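Local coordinates for protein collagen adhesin (Staphylococcus aureus, PDB 2F68) that probably binds collagen at the surface of Staphylococcus aureus, closing around the triple helix in a "collagen hug" as a cell-adhesion protein, at residues A[35-40]-A[106-111]; A[18-23]-A[128-133]. One frame throughout, in Å; residues are numbered along the deposited sequence.

Interaction 1 (A[35-40]-A[106-111])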
loop_
_atom_site.group_PDB
_atom_site.type_symbol
_atom_site.label_atom_id
_atom_site.label_comp_id
_atom_site.label_asym_id
_atom_site.label_seq_id
_atom_site.Cartn_x
_atom_site.Cartn_y
_atom_site.Cartn_z
ATOM N N VAL A 35 -4.245 -9.464 10.263
ATOM C CA VAL A 35 -4.078 -10.876 10.610
ATOM C C VAL A 35 -3.277 -11.004 11.907
ATOM O O VAL A 35 -2.219 -10.388 12.054
ATOM C CB VAL A 35 -3.362 -11.665 9.478
ATOM C CG1 VAL A 35 -3.320 -13.159 9.792
ATOM C CG2 VAL A 35 -4.044 -11.429 8.139
ATOM N N LYS A 36 -3.790 -11.804 12.841
ATOM C CA LYS A 36 -3.113 -12.044 14.114
ATOM C C LYS A 36 -2.847 -13.533 14.330
ATOM O O LYS A 36 -3.757 -14.358 14.234
ATOM C CB LYS A 36 -3.925 -11.465 15.277
ATOM C CG LYS A 36 -3.151 -11.348 16.584
ATOM C CD LYS A 36 -4.003 -10.729 17.680
ATOM C CE LYS A 36 -3.221 -10.598 18.977
ATOM N NZ LYS A 36 -4.039 -9.988 20.061
ATOM N N MET A 37 -1.588 -13.860 14.620
ATOM C CA MET A 37 -1.162 -15.235 14.866
ATOM C C MET A 37 -0.529 -15.336 16.252
ATOM O O MET A 37 0.426 -14.621 16.552
ATOM C CB MET A 37 -0.170 -15.680 13.783
ATOM C CG MET A 37 0.226 -17.160 13.816
ATOM S SD MET A 37 1.414 -17.610 15.105
ATOM C CE MET A 37 2.767 -16.481 14.766
ATOM N N THR A 38 -1.060 -16.228 17.086
ATOM C CA THR A 38 -0.534 -16.434 18.439
ATOM C C THR A 38 0.113 -17.811 18.594
ATOM O O THR A 38 -0.270 -18.766 17.912
ATOM C CB THR A 38 -1.623 -16.254 19.523
ATOM O OG1 THR A 38 -2.661 -17.221 19.330
ATOM C CG2 THR A 38 -2.218 -14.850 19.474
ATOM N N PHE A 39 1.088 -17.904 19.497
ATOM C CA PHE A 39 1.826 -19.147 19.729
ATOM C C PHE A 39 2.284 -19.304 21.182
ATOM O O PHE A 39 2.461 -18.315 21.894
ATOM C CB PHE A 39 3.036 -19.243 18.783
ATOM C CG PHE A 39 4.061 -18.153 18.982
ATOM C CD1 PHE A 39 5.107 -18.317 19.889
ATOM C CD2 PHE A 39 3.988 -16.968 18.254
ATOM C CE1 PHE A 39 6.054 -17.314 20.076
ATOM C CE2 PHE A 39 4.933 -15.960 18.433
ATOM C CZ PHE A 39 5.969 -16.134 19.344
ATOM N N ASP A 40 2.465 -20.555 21.604
ATOM C CA ASP A 40 3.096 -20.877 22.889
ATOM C C ASP A 40 3.905 -22.176 22.804
ATOM O O ASP A 40 3.798 -22.913 21.820
ATOM C CB ASP A 40 2.068 -20.927 24.035
ATOM C CG ASP A 40 0.942 -21.929 23.795
ATOM O OD1 ASP A 40 -0.188 -21.653 24.248
ATOM O OD2 ASP A 40 1.171 -22.986 23.168
ATOM N N GLY A 106 3.664 -15.783 22.628
ATOM C CA GLY A 106 3.741 -14.559 21.831
ATOM C C GLY A 106 2.708 -14.435 20.727
ATOM O O GLY A 106 1.858 -15.313 20.555
ATOM N N PHE A 107 2.788 -13.335 19.979
ATOM C CA PHE A 107 1.862 -13.066 18.876
ATOM C C PHE A 107 2.511 -12.303 17.718
ATOM O O PHE A 107 3.592 -11.727 17.865
ATOM C CB PHE A 107 0.609 -12.328 19.380
ATOM C CG PHE A 107 0.853 -10.892 19.771
ATOM C CD1 PHE A 107 0.624 -9.861 18.864
ATOM C CD2 PHE A 107 1.296 -10.570 21.051
ATOM C CE1 PHE A 107 0.843 -8.532 19.220
ATOM C CE2 PHE A 107 1.517 -9.244 21.418
ATOM C CZ PHE A 107 1.290 -8.224 20.500
ATOM N N ALA A 108 1.834 -12.309 16.570
ATOM C CA ALA A 108 2.275 -11.579 15.385
ATOM C C ALA A 108 1.083 -10.930 14.686
ATOM O O ALA A 108 0.258 -11.617 14.075
ATOM C CB ALA A 108 3.017 -12.504 14.434
ATOM N N GLU A 109 0.999 -9.607 14.786
ATOM C CA GLU A 109 -0.103 -8.847 14.205
ATOM C C GLU A 109 0.385 -8.001 13.030
ATOM O O GLU A 109 1.307 -7.195 13.178
ATOM C CB GLU A 109 -0.762 -7.967 15.273
ATOM C CG GLU A 109 -2.193 -7.553 14.954
ATOM C CD GLU A 109 -2.852 -6.770 16.079
ATOM O OE1 GLU A 109 -2.195 -5.880 16.663
ATOM O OE2 GLU A 109 -4.036 -7.039 16.372
ATOM N N PHE A 110 -0.233 -8.196 11.867
ATOM C CA PHE A 110 0.152 -7.493 10.640
ATOM C C PHE A 110 -1.031 -7.290 9.692
ATOM O O PHE A 110 -2.009 -8.038 9.739
ATOM C CB PHE A 110 1.300 -8.225 9.924
ATOM C CG PHE A 110 1.015 -9.676 9.630
ATOM C CD1 PHE A 110 0.406 -10.054 8.437
ATOM C CD2 PHE A 110 1.371 -10.667 10.543
ATOM C CE1 PHE A 110 0.144 -11.394 8.162
ATOM C CE2 PHE A 110 1.114 -12.010 10.276
ATOM C CZ PHE A 110 0.499 -12.373 9.083
ATOM N N GLU A 111 -0.927 -6.278 8.833
ATOM C CA GLU A 111 -1.989 -5.943 7.882
ATOM C C GLU A 111 -1.722 -6.515 6.492
ATOM O O GLU A 111 -0.578 -6.544 6.032
ATOM C CB GLU A 111 -2.176 -4.425 7.794
ATOM C CG GLU A 111 -2.718 -3.780 9.068
ATOM C CD GLU A 111 -2.891 -2.273 8.949
ATOM O OE1 GLU A 111 -3.722 -1.714 9.696
ATOM O OE2 GLU A 111 -2.201 -1.644 8.117
#
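The ring of F39 lies with one face over the backbone of G106, whose carbonyl carbon sits 3.5 Å from F39 CE2, toward the rim, while G106 CA stands over the same face in a CH-pi contact 3.9 Å from the ring centroid. With chi1 at 63°, F39 CG sits between its own backbone N and carbonyl carbon; the ring beyond it lies over G106, which, with no side chain, leaves it room. F110 does the reverse across the pair: V35 CB lies over one face of its ring, 3.8 Å from F110 CE1, the two side chains running side by side, with V35 O above the plane, offset toward the rim. M37 CE meets A108 CB on this same buried face, between the two rings. On the other face the side chain of K36 crosses that of F107 obliquely, with K36 CE 3.9 Å from F107 CD1; its NZ, 5.1 Å from the ring centroid, adds at most a weak cation-pi attraction. T38 CG2 touches F107 CB. Six backbone bonds join V35, M37 and F39 to F110, A108 and G106. This is a regular antiparallel strand pair with one face turned into the hydrophobic interior, as in an immunoglobulin-like beta sandwich.

Interaction 2 (A[18-23]-A[128-133])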
loop_
_atom_site.group_PDB
_atom_site.type_symbol
_atom_site.label_atom_id
_atom_site.label_comp_id
_atom_site.label_asym_id
_atom_site.label_seq_id
_atom_site.Cartn_x
_atom_site.Cartn_y
_atom_site.Cartn_z
ATOM N N THR A 18 -1.453 -21.473 18.229
ATOM C CA THR A 18 -2.641 -21.702 19.052
ATOM C C THR A 18 -3.904 -21.026 18.519
ATOM O O THR A 18 -5.007 -21.553 18.685
ATOM C CB THR A 18 -2.411 -21.265 20.514
ATOM O OG1 THR A 18 -1.782 -19.977 20.544
ATOM C CG2 THR A 18 -1.533 -22.274 21.237
ATOM N N ASP A 19 -3.743 -19.862 17.890
ATOM C CA ASP A 19 -4.875 -19.115 17.339
ATOM C C ASP A 19 -4.477 -18.258 16.139
ATOM O O ASP A 19 -3.407 -17.644 16.125
ATOM C CB ASP A 19 -5.529 -18.244 18.421
ATOM C CG ASP A 19 -6.784 -17.535 17.932
ATOM O OD1 ASP A 19 -7.675 -18.206 17.369
ATOM O OD2 ASP A 19 -6.881 -16.306 18.123
ATOM N N LEU A 20 -5.354 -18.229 15.138
ATOM C CA LEU A 20 -5.175 -17.394 13.955
ATOM C C LEU A 20 -6.488 -16.695 13.608
ATOM O O LEU A 20 -7.471 -17.344 13.238
ATOM C CB LEU A 20 -4.672 -18.233 12.773
ATOM C CG LEU A 20 -4.312 -17.521 11.464
ATOM C CD1 LEU A 20 -2.988 -16.776 11.571
ATOM C CD2 LEU A 20 -4.261 -18.522 10.326
ATOM N N THR A 21 -6.498 -15.370 13.741
ATOM C CA THR A 21 -7.696 -14.566 13.494
ATOM C C THR A 21 -7.426 -13.413 12.533
ATOM O O THR A 21 -6.374 -12.772 12.597
ATOM C CB THR A 21 -8.281 -13.985 14.804
ATOM O OG1 THR A 21 -7.243 -13.348 15.560
ATOM C CG2 THR A 21 -8.925 -15.081 15.649
ATOM N N VAL A 22 -8.382 -13.161 11.642
ATOM C CA VAL A 22 -8.313 -12.022 10.726
ATOM C C VAL A 22 -9.539 -11.127 10.903
ATOM O O VAL A 22 -10.676 -11.568 10.715
ATOM C CB VAL A 22 -8.177 -12.456 9.241
ATOM C CG1 VAL A 22 -7.917 -11.247 8.355
ATOM C CG2 VAL A 22 -7.057 -13.464 9.068
ATOM N N SER A 23 -9.293 -9.873 11.274
ATOM C CA SER A 23 -10.354 -8.889 11.469
ATOM C C SER A 23 -10.031 -7.589 10.731
ATOM O O SER A 23 -8.920 -7.065 10.862
ATOM C CB SER A 23 -10.568 -8.618 12.961
ATOM O OG SER A 23 -11.662 -7.743 13.172
ATOM N N ALA A 128 -11.033 -16.066 0.857
ATOM C CA ALA A 128 -9.604 -16.348 0.947
ATOM C C ALA A 128 -9.272 -16.991 2.290
ATOM O O ALA A 128 -9.590 -16.441 3.349
ATOM C CB ALA A 128 -8.798 -15.076 0.746
ATOM N N THR A 129 -8.636 -18.159 2.236
ATOM C CA THR A 129 -8.307 -18.923 3.438
ATOM C C THR A 129 -6.848 -18.725 3.846
ATOM O O THR A 129 -5.929 -19.178 3.157
ATOM C CB THR A 129 -8.609 -20.432 3.254
ATOM O OG1 THR A 129 -9.940 -20.600 2.747
ATOM C CG2 THR A 129 -8.477 -21.182 4.577
ATOM N N ILE A 130 -6.648 -18.039 4.969
ATOM C CA ILE A 130 -5.317 -17.837 5.536
ATOM C C ILE A 130 -5.039 -18.928 6.571
ATOM O O ILE A 130 -5.836 -19.140 7.490
ATOM C CB ILE A 130 -5.162 -16.420 6.154
ATOM C CG1 ILE A 130 -5.395 -15.345 5.083
ATOM C CG2 ILE A 130 -3.783 -16.253 6.797
ATOM C CD1 ILE A 130 -5.580 -13.936 5.622
ATOM N N THR A 131 -3.914 -19.621 6.404
ATOM C CA THR A 131 -3.563 -20.762 7.251
ATOM C C THR A 131 -2.228 -20.575 7.971
ATOM O O THR A 131 -1.298 -19.972 7.432
ATOM C CB THR A 131 -3.502 -22.078 6.439
ATOM O OG1 THR A 131 -2.606 -21.923 5.332
ATOM C CG2 THR A 131 -4.882 -22.469 5.922
ATOM N N SER A 132 -2.153 -21.099 9.193
ATOM C CA SER A 132 -0.916 -21.120 9.973
ATOM C C SER A 132 -0.883 -22.371 10.850
ATOM O O SER A 132 -1.451 -22.393 11.946
ATOM C CB SER A 132 -0.779 -19.851 10.821
ATOM O OG SER A 132 0.458 -19.827 11.511
ATOM N N GLY A 133 -0.222 -23.412 10.350
ATOM C CA GLY A 133 -0.159 -24.700 11.037
ATOM C C GLY A 133 -1.456 -25.472 10.904
ATOM O O GLY A 133 -1.868 -25.822 9.797
#
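Two strands of one curled beta sheet face each other here through their side chains, L20 and V22 of 18-23 meeting I130 and S132 of 128-133 in the interior of the N-terminal beta domain. The segments run nearly antiparallel, at 156°, but their axes come no closer than 8.0 Å, too far for backbone pairing, and side chains fill the gap.

L20 does most of the touching. Its CG is anti to the backbone N (chi1 -175°), and the branch reaches the opposite backbone with CD2. That methyl packs 3.3 Å from the carbonyl oxygen of I130 and 3.5 Å from the amide nitrogen of S132, so it rests on the peptide groups around T131 as much as on side chains. Both methyls of L20 border the CB of S132: CD2 at 3.8 Å and CD1 at 3.9 Å. A looser touch joins L20 CD2 to I130 CG2, at 4.2 Å.

Two residues further on, V22 and I130 cross at about a right angle, with V22 CG2 against I130 CD1 at 3.8 Å. The extended chi2 of I130 (167°) carries CD1 out to that methyl. S132 brings a hydroxyl into this buried setting, where its OG is hydrogen-bonded to the backbone oxygen of K53; the serine thus gives L20 its CB while its polar end is satisfied by another strand.

T137 and V139 of strand 135-141 flank the contact: that strand pairs parallel with 17-27 and antiparallel with 127-132, and so carries the sheet around from one segment to the other. M37 of strand 31-40 packs against both L20 and S132, and strand 50-54 closes in on I130 through V54 and on S132 through I52 and V54.

The centres of the two interactions lie about 9 Å apart in the same N-terminal domain, and strand 17-27 is the direct neighbour of strand 31-40 in the sheet. Their edges join through backbone bonds: K36 N lies 2.8 Å from T21 O, and T38 N lies 2.9 Å from D19 O, both probable hydrogen bonds. Segment 35-40 thus pairs with 106-111 along one edge and 18-23 along the other. Side chains continue the link inside the domain, where M37 CG packs 3.5 Å from S132 OG. Interaction 1 is pairing within the sheet; interaction 2 is side-chain packing between strands that are not paired with each other, and M37 belongs to the hydrophobic interior they share.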